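Local coordinates for protein acetyl-CoA acetyltransferase (Mycobacterium smegmatis, PDB 4EGV) that probably acts as an acyltransferase, being a monomeric thiolase-like protein of type 1, at residues 330-334 / 335-339. Residues are numbered along the deposited sequence; the frame is centred on the assembly and turned at random.
Sequences AGIGL and DDVAA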
# COMPACT_ATOMS: atom_id res chain seq x y z
N ALA A 330 18.88 -8.45 0.13
CA ALA A 330 19.80 -7.51 -0.48
C ALA A 330 21.21 -7.56 0.06
O ALA A 330 22.09 -7.01 -0.54
CB ALA A 330 19.30 -6.17 -0.34
N GLY A 331 21.40 -8.17 1.20
CA GLY A 331 22.60 -8.12 1.97
C GLY A 331 22.80 -6.86 2.73
O GLY A 331 23.90 -6.48 2.97
N ILE A 332 21.72 -6.22 3.13
CA ILE A 332 21.84 -4.97 3.81
C ILE A 332 21.01 -4.84 5.05
O ILE A 332 20.22 -5.66 5.36
CB ILE A 332 21.59 -3.81 2.87
CG1 ILE A 332 20.14 -3.70 2.47
CG2 ILE A 332 22.39 -3.96 1.64
CD1 ILE A 332 19.83 -2.47 1.82
N GLY A 333 21.23 -3.80 5.79
CA GLY A 333 20.43 -3.54 6.98
C GLY A 333 19.69 -2.24 6.84
O GLY A 333 19.99 -1.46 5.96
N LEU A 334 18.72 -1.99 7.72
CA LEU A 334 17.90 -0.80 7.64
C LEU A 334 18.66 0.52 7.49
O LEU A 334 18.17 1.44 6.83
CB LEU A 334 16.96 -0.73 8.85
CG LEU A 334 15.82 0.28 8.76
CD1 LEU A 334 14.82 -0.14 7.71
CD2 LEU A 334 15.20 0.42 10.14
N ASP A 335 19.86 0.59 8.08
CA ASP A 335 20.67 1.81 8.06
C ASP A 335 21.32 2.08 6.72
O ASP A 335 21.69 3.20 6.44
CB ASP A 335 21.71 1.79 9.18
CG ASP A 335 21.07 1.83 10.58
OD1 ASP A 335 19.85 2.13 10.71
OD2 ASP A 335 21.79 1.56 11.56
N ASP A 336 21.42 1.04 5.91
CA ASP A 336 22.07 1.08 4.60
C ASP A 336 21.19 1.64 3.45
O ASP A 336 21.68 1.90 2.35
CB ASP A 336 22.64 -0.32 4.25
CG ASP A 336 23.66 -0.85 5.28
OD1 ASP A 336 24.43 -0.06 5.85
OD2 ASP A 336 23.73 -2.06 5.52
N VAL A 337 19.89 1.80 3.72
CA VAL A 337 18.89 2.34 2.79
C VAL A 337 18.99 3.88 2.73
O VAL A 337 19.07 4.55 3.75
CB VAL A 337 17.47 1.94 3.22
CG1 VAL A 337 16.46 2.41 2.24
CG2 VAL A 337 17.35 0.47 3.35
N ALA A 338 18.97 4.40 1.51
CA ALA A 338 19.08 5.82 1.26
C ALA A 338 17.73 6.55 1.11
O ALA A 338 17.62 7.73 1.43
CB ALA A 338 19.94 6.05 0.05
N ALA A 339 16.71 5.84 0.63
CA ALA A 339 15.39 6.42 0.33
C ALA A 339 14.29 5.38 0.50
O ALA A 339 14.49 4.21 0.21
CB ALA A 339 15.34 7.02 -1.08
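Asp335 follows Leu334 at the bend of a tight turn, and its exposed carboxylate suits a surface corner of the loop that follows helix 317-330. Asp336 ties the turn in two ways. Its backbone N donates to Gly333 O at 2.9 Å, the i to i+3 bond of a beta turn whose corners are Leu334 and Asp335; both have helical phi and psi, as in type I. This N-H reaches the oxygen from above the carbonyl plane, 44° out of it. The side chain then turns back: with CG beside its own backbone N (chi1 -59°), Asp336 OD2 accepts from Gly333 N at 3.1 Å, a nearly straight bond of 163° met on the anti side of the carboxylate but tilted well out of its plane. Gly333 is thus gripped at both its N-H and its C=O by one residue, and a short acidic side chain is well suited to such a return bond. The turn belongs to a helix-to-strand connection of the thiolase fold: helix 317-330 ends in a Schellman motif, with Gly331 at positive phi, easily taken without a CB, and strand 337-342 forms one edge of the large mixed sheet. Val337, buried, leads on toward that strand. Its branched side chain suits an extended backbone, and CG2 lies 4.1 Å from Ile332 CD1, the two side chains crossing at about a right angle; Ile332 also rests on Leu327 of the helix. After Val337, Ala338 and Ala339 make backbone hydrogen bonds with Phe402 and Leu404 of the parallel neighbour, and buried Ala339 packs its small methyl on Leu369, while Arg365 NH1 bridges the carbonyl oxygens of Leu334 and Val337.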